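Local coordinates for uncharacterized protein (Vanderwaltozyma polyspora, PDB 5THE) that probably binds RNA as the Piwi-containing C-terminal lobe of a budding yeast Argonaute, a protein that cleaves RNA targets selectively, at residues V346-D349 / Q350-Q353; N461-S465 / D466-E470. All coordinates share one frame; numbering follows the deposited sequence.

Contact 1: V346-D349 / Q350-Q353; sequences VSVD and QFSQ
V348 and F351 meet where two overlapping type I turns carry the chain out of strand 339-344 and into helix 351-373, within the RNase H-like fold of the Piwi domain. The alpha carbon of V348 makes a CH-pi contact with the phenyl ring, its CA lying 3.7 Å from the F351 ring centroid and almost directly above it, 10° off the normal. The two methyls of V348 lie toward the far end of the ring, CG1 near F351 CE2 and CG2 within 4.0 Å of F351 CZ. V346 approaches the same ring differently: CG1 arrives at the edge, near the plane, and touches CE1. Its other methyl, CG2, packs on the CB of Q350, with a separation of 3.9 Å. These two methyls can serve two partners because CG1 sits between the backbone N and the carbonyl carbon (chi1 63°), which leaves CG2 anti to that N.

Two backbone bonds close the turns: Q350 N to S347 O at 3.0 Å, then F351 N to V348 O at 3.2 Å. Farther out, S347 OG is hydrogen-bonded to E311, while F351 sets its ring edge-to-face with W455 and also rests on A387 of strand 383-389. A water bridges the turn and the first helical residues, donating to D349 O at 2.7 Å and accepting from Q353 N.

Contact 2: N461-S465 / D466-E470; sequences NQSTS and DYLQE
T464 and S465 start helix 465-475 with two regular backbone bonds, L468 N to T464 O at 2.9 Å and Q469 N to S465 O at 2.8 Å. T464 is the N-cap, a worked case of a threonine closing the first turn: its OG1 accepts from Y467 N at 3.2 Å, with an N-H...O angle of 163°. The hydroxyl reaches that amide because OG1 lies between the backbone N and the carbonyl carbon (chi1 64°), which turns it forward over the helix start and also against the CB of Y467.

One residue earlier, S463 packs through its CB, which sits 3.6 Å from L468 CD2 and touches the Y467 ring at its edge, 3.9 Å from CD2 of that tyrosine. L468 goes on to pack against I386 and F435, whereas Y467 OH bonds to the carbonyl of L256.

Q469 runs extended alongside the S465 carbonyl, its CG 3.1 Å from S465 O, and its amide nitrogen passes the CB of the same serine. The buried amide ends between opposite charges, OE1 bonded to R30 and NE2 to D426. Shortened to an alanine, this position would probably leave R30 and D426 without their amide partner and open a gap beside S465.

S465 OG is bonded to D10. T464 OG1 thus satisfies a first-turn amide of the helix, while D466 OD2 accepts from both T13 N and K14 N and so ties the chain's N-terminal segment to the helix start.

Both contacts illustrate how a strand of the Piwi domain gives way to a helix, contact 1 after strand 339-344 and contact 2 after strand 452-459. Strand 383-389 pairs with both of these strands, and side chains of each contact rest on it. The centres lie about 21 Å apart and the contacts do not touch. Contact 1 is a surface site in which a single buried aromatic ring gathers valine groups; turn bonds dominate its polar chemistry, with one side-chain link to E311. Contact 2 is partly buried and more polar: a side-chain hydroxyl caps the helix, and several serine, aspartate and glutamine groups bond to residues distant in sequence.

Contact 1: V346-D349 / Q350-Q353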
ATOM      1  N   VAL A 346       8.041   2.546 -13.471  1.00 33.60           N
ATOM      2  CA  VAL A 346       8.076   2.459 -14.927  1.00 42.62           C
ATOM      3  C   VAL A 346       8.659   3.740 -15.515  1.00 41.11           C
ATOM      4  O   VAL A 346       8.396   4.844 -15.027  1.00 48.85           O
ATOM      5  CB  VAL A 346       6.676   2.170 -15.512  1.00 46.67           C
ATOM      6  CG1 VAL A 346       5.707   3.310 -15.203  1.00 48.86           C
ATOM      7  CG2 VAL A 346       6.771   1.911 -17.005  1.00 45.90           C
ATOM      8  N   SER A 347       9.462   3.580 -16.569  1.00 40.08           N
ATOM      9  CA  SER A 347      10.046   4.698 -17.290  1.00 45.00           C
ATOM     10  C   SER A 347       9.105   5.137 -18.402  1.00 36.67           C
ATOM     11  O   SER A 347       8.319   4.349 -18.932  1.00 41.15           O
ATOM     12  CB  SER A 347      11.406   4.320 -17.888  1.00 50.48           C
ATOM     13  OG  SER A 347      12.214   3.618 -16.957  1.00 56.70           O
ATOM     14  N   VAL A 348       9.205   6.413 -18.757  1.00 30.84           N
ATOM     15  CA  VAL A 348       8.400   6.962 -19.840  1.00 35.62           C
ATOM     16  C   VAL A 348       8.619   6.189 -21.138  1.00 36.28           C
ATOM     17  O   VAL A 348       7.673   5.953 -21.902  1.00 31.95           O
ATOM     18  CB  VAL A 348       8.720   8.454 -20.008  1.00 38.71           C
ATOM     19  CG1 VAL A 348       8.059   9.006 -21.253  1.00 34.23           C
ATOM     20  CG2 VAL A 348       8.273   9.200 -18.760  1.00 45.43           C
ATOM     21  N   ASP A 349       9.862   5.781 -21.416  1.00 29.86           N
ATOM     22  CA  ASP A 349      10.090   5.094 -22.682  1.00 36.09           C
ATOM     23  C   ASP A 349       9.561   3.670 -22.674  1.00 31.02           C
ATOM     24  O   ASP A 349       9.535   3.035 -23.730  1.00 36.14           O
ATOM     25  CB  ASP A 349      11.576   5.103 -23.061  1.00 49.26           C
ATOM     26  CG  ASP A 349      12.487   4.901 -21.878  1.00 64.49           C
ATOM     27  OD1 ASP A 349      12.124   4.138 -20.964  1.00 70.01           O
ATOM     28  OD2 ASP A 349      13.577   5.508 -21.869  1.00 73.31           O
ATOM     29  N   GLN A 350       9.094   3.174 -21.533  1.00 31.69           N
ATOM     30  CA  GLN A 350       8.512   1.844 -21.449  1.00 32.59           C
ATOM     31  C   GLN A 350       6.988   1.842 -21.592  1.00 26.09           C
ATOM     32  O   GLN A 350       6.389   0.762 -21.606  1.00 30.86           O
ATOM     33  CB  GLN A 350       8.925   1.193 -20.128  1.00 38.77           C
ATOM     34  CG  GLN A 350      10.431   0.919 -20.017  1.00 48.76           C
ATOM     35  CD  GLN A 350      10.958  -0.053 -21.086  1.00 65.93           C
ATOM     36  OE1 GLN A 350      10.193  -0.768 -21.748  1.00 64.85           O
ATOM     37  NE2 GLN A 350      12.278  -0.083 -21.249  1.00 72.82           N
ATOM     38  N   PHE A 351       6.360   3.018 -21.712  1.00 28.24           N
ATOM     39  CA  PHE A 351       4.900   3.102 -21.702  1.00 30.06           C
ATOM     40  C   PHE A 351       4.285   2.235 -22.793  1.00 35.01           C
ATOM     41  O   PHE A 351       3.286   1.542 -22.561  1.00 25.51           O
ATOM     42  CB  PHE A 351       4.442   4.551 -21.894  1.00 31.33           C
ATOM     43  CG  PHE A 351       4.616   5.419 -20.683  1.00 34.63           C
ATOM     44  CD1 PHE A 351       5.040   4.886 -19.475  1.00 32.18           C
ATOM     45  CD2 PHE A 351       4.341   6.780 -20.755  1.00 36.55           C
ATOM     46  CE1 PHE A 351       5.185   5.700 -18.362  1.00 33.03           C
ATOM     47  CE2 PHE A 351       4.483   7.602 -19.644  1.00 30.20           C
ATOM     48  CZ  PHE A 351       4.900   7.064 -18.450  1.00 28.72           C
ATOM     49  N   SER A 352       4.862   2.278 -23.997  1.00 31.68           N
ATOM     50  CA  SER A 352       4.300   1.526 -25.111  1.00 34.75           C
ATOM     51  C   SER A 352       4.299   0.031 -24.812  1.00 34.12           C
ATOM     52  O   SER A 352       3.342  -0.687 -25.149  1.00 35.66           O
ATOM     53  CB  SER A 352       5.091   1.831 -26.384  1.00 38.18           C
ATOM     54  OG  SER A 352       4.363   1.414 -27.524  1.00 50.55           O
ATOM     55  N   GLN A 353       5.353  -0.446 -24.151  1.00 28.51           N
ATOM     56  CA  GLN A 353       5.448  -1.851 -23.778  1.00 32.80           C
ATOM     57  C   GLN A 353       4.502  -2.199 -22.636  1.00 29.18           C
ATOM     58  O   GLN A 353       3.967  -3.311 -22.593  1.00 30.27           O
ATOM     59  CB  GLN A 353       6.896  -2.187 -23.415  1.00 32.22           C
ATOM     60  CG  GLN A 353       7.805  -2.243 -24.625  1.00 38.93           C
ATOM     61  CD  GLN A 353       7.253  -3.177 -25.696  1.00 50.48           C
ATOM     62  OE1 GLN A 353       6.607  -2.735 -26.651  1.00 56.92           O
ATOM     63  NE2 GLN A 353       7.484  -4.475 -25.529  1.00 51.11           N
TER
HETATM   64  O   HOH W   1       7.843   1.225 -24.729  1.00 42.18           O

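Contact 2: N461-S465 / D466-E470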
ATOM      1  N   ASN A 461     -12.690   2.692 -20.690  1.00 32.87           N
ATOM      2  CA  ASN A 461     -13.797   3.019 -19.805  1.00 30.48           C
ATOM      3  C   ASN A 461     -14.307   4.438 -19.992  1.00 26.04           C
ATOM      4  O   ASN A 461     -15.050   4.921 -19.139  1.00 25.63           O
ATOM      5  CB  ASN A 461     -13.401   2.782 -18.346  1.00 28.49           C
ATOM      6  CG  ASN A 461     -13.375   1.306 -17.992  1.00 30.86           C
ATOM      7  OD1 ASN A 461     -14.386   0.624 -18.115  1.00 36.20           O
ATOM      8  ND2 ASN A 461     -12.220   0.808 -17.566  1.00 25.30           N
ATOM      9  N   GLN A 462     -13.945   5.110 -21.094  1.00 26.77           N
ATOM     10  CA  GLN A 462     -14.507   6.426 -21.429  1.00 32.51           C
ATOM     11  C   GLN A 462     -14.283   7.416 -20.288  1.00 33.98           C
ATOM     12  O   GLN A 462     -15.199   8.132 -19.863  1.00 32.60           O
ATOM     13  CB  GLN A 462     -16.002   6.342 -21.764  1.00 39.14           C
ATOM     14  CG  GLN A 462     -16.349   5.564 -23.016  1.00 46.39           C
ATOM     15  CD  GLN A 462     -16.452   4.065 -22.773  1.00 51.90           C
ATOM     16  OE1 GLN A 462     -17.071   3.615 -21.796  1.00 47.84           O
ATOM     17  NE2 GLN A 462     -15.839   3.281 -23.659  1.00 46.98           N
ATOM     18  N   SER A 463     -13.057   7.440 -19.783  1.00 25.93           N
ATOM     19  CA  SER A 463     -12.732   8.220 -18.596  1.00 32.41           C
ATOM     20  C   SER A 463     -12.365   9.644 -18.983  1.00 29.04           C
ATOM     21  O   SER A 463     -11.582   9.858 -19.909  1.00 30.02           O
ATOM     22  CB  SER A 463     -11.576   7.580 -17.836  1.00 25.44           C
ATOM     23  OG  SER A 463     -11.856   6.221 -17.576  1.00 38.58           O
ATOM     24  N   THR A 464     -12.914  10.606 -18.257  1.00 24.63           N
ATOM     25  CA  THR A 464     -12.538  12.002 -18.411  1.00 24.31           C
ATOM     26  C   THR A 464     -11.417  12.351 -17.438  1.00 23.58           C
ATOM     27  O   THR A 464     -11.187  11.656 -16.448  1.00 26.97           O
ATOM     28  CB  THR A 464     -13.724  12.921 -18.134  1.00 26.23           C
ATOM     29  OG1 THR A 464     -14.104  12.771 -16.761  1.00 23.40           O
ATOM     30  CG2 THR A 464     -14.903  12.602 -19.052  1.00 23.59           C
ATOM     31  N   SER A 465     -10.729  13.461 -17.721  1.00 23.26           N
ATOM     32  CA  SER A 465      -9.701  13.923 -16.795  1.00 25.59           C
ATOM     33  C   SER A 465     -10.262  14.114 -15.389  1.00 22.63           C
ATOM     34  O   SER A 465      -9.622  13.729 -14.408  1.00 22.99           O
ATOM     35  CB  SER A 465      -9.071  15.218 -17.293  1.00 22.49           C
ATOM     36  OG  SER A 465      -8.239  14.968 -18.409  1.00 27.99           O
ATOM     37  N   ASP A 466     -11.457  14.710 -15.273  1.00 23.99           N
ATOM     38  CA  ASP A 466     -12.027  14.945 -13.938  1.00 25.26           C
ATOM     39  C   ASP A 466     -12.273  13.643 -13.194  1.00 23.51           C
ATOM     40  O   ASP A 466     -12.035  13.551 -11.978  1.00 27.17           O
ATOM     41  CB  ASP A 466     -13.349  15.718 -14.014  1.00 21.66           C
ATOM     42  CG  ASP A 466     -13.180  17.210 -14.296  1.00 26.82           C
ATOM     43  OD1 ASP A 466     -14.004  17.735 -15.060  1.00 23.93           O
ATOM     44  OD2 ASP A 466     -12.240  17.854 -13.775  1.00 26.42           O
ATOM     45  N   TYR A 467     -12.795  12.630 -13.886  1.00 26.75           N
ATOM     46  CA  TYR A 467     -13.028  11.333 -13.268  1.00 22.86           C
ATOM     47  C   TYR A 467     -11.714  10.693 -12.818  1.00 25.74           C
ATOM     48  O   TYR A 467     -11.571  10.264 -11.662  1.00 18.88           O
ATOM     49  CB  TYR A 467     -13.773  10.425 -14.249  1.00 23.45           C
ATOM     50  CG  TYR A 467     -13.900   8.994 -13.774  1.00 29.93           C
ATOM     51  CD1 TYR A 467     -14.785   8.667 -12.754  1.00 29.73           C
ATOM     52  CD2 TYR A 467     -13.124   7.978 -14.327  1.00 28.55           C
ATOM     53  CE1 TYR A 467     -14.904   7.377 -12.292  1.00 29.28           C
ATOM     54  CE2 TYR A 467     -13.241   6.670 -13.869  1.00 33.52           C
ATOM     55  CZ  TYR A 467     -14.155   6.382 -12.861  1.00 35.89           C
ATOM     56  OH  TYR A 467     -14.292   5.107 -12.362  1.00 41.71           O
ATOM     57  N   LEU A 468     -10.719  10.663 -13.711  1.00 19.37           N
ATOM     58  CA  LEU A 468      -9.457  10.025 -13.348  1.00 28.82           C
ATOM     59  C   LEU A 468      -8.745  10.798 -12.249  1.00 28.13           C
ATOM     60  O   LEU A 468      -8.130  10.197 -11.363  1.00 28.49           O
ATOM     61  CB  LEU A 468      -8.551   9.889 -14.571  1.00 27.28           C
ATOM     62  CG  LEU A 468      -8.996   8.902 -15.648  1.00 30.45           C
ATOM     63  CD1 LEU A 468      -7.884   8.762 -16.671  1.00 36.31           C
ATOM     64  CD2 LEU A 468      -9.361   7.553 -15.040  1.00 27.01           C
ATOM     65  N   GLN A 469      -8.808  12.134 -12.290  1.00 21.89           N
ATOM     66  CA  GLN A 469      -8.101  12.901 -11.270  1.00 25.61           C
ATOM     67  C   GLN A 469      -8.781  12.767  -9.924  1.00 23.98           C
ATOM     68  O   GLN A 469      -8.109  12.767  -8.886  1.00 21.57           O
ATOM     69  CB  GLN A 469      -7.986  14.373 -11.686  1.00 19.28           C
ATOM     70  CG  GLN A 469      -7.013  14.546 -12.852  1.00 19.45           C
ATOM     71  CD  GLN A 469      -7.138  15.880 -13.581  1.00 26.01           C
ATOM     72  OE1 GLN A 469      -7.810  16.784 -13.134  1.00 23.16           O
ATOM     73  NE2 GLN A 469      -6.498  15.985 -14.715  1.00 28.08           N
ATOM     74  N   GLU A 470     -10.109  12.628  -9.919  1.00 20.38           N
ATOM     75  CA  GLU A 470     -10.794  12.473  -8.649  1.00 22.21           C
ATOM     76  C   GLU A 470     -10.483  11.112  -8.036  1.00 25.46           C
ATOM     77  O   GLU A 470     -10.224  11.012  -6.834  1.00 23.16           O
ATOM     78  CB  GLU A 470     -12.303  12.663  -8.841  1.00 21.06           C
ATOM     79  CG  GLU A 470     -13.076  12.750  -7.528  1.00 23.96           C
ATOM     80  CD  GLU A 470     -14.546  13.016  -7.716  1.00 37.50           C
ATOM     81  OE1 GLU A 470     -15.012  13.156  -8.869  1.00 33.88           O
ATOM     82  OE2 GLU A 470     -15.238  13.087  -6.686  1.00 42.62           O
TER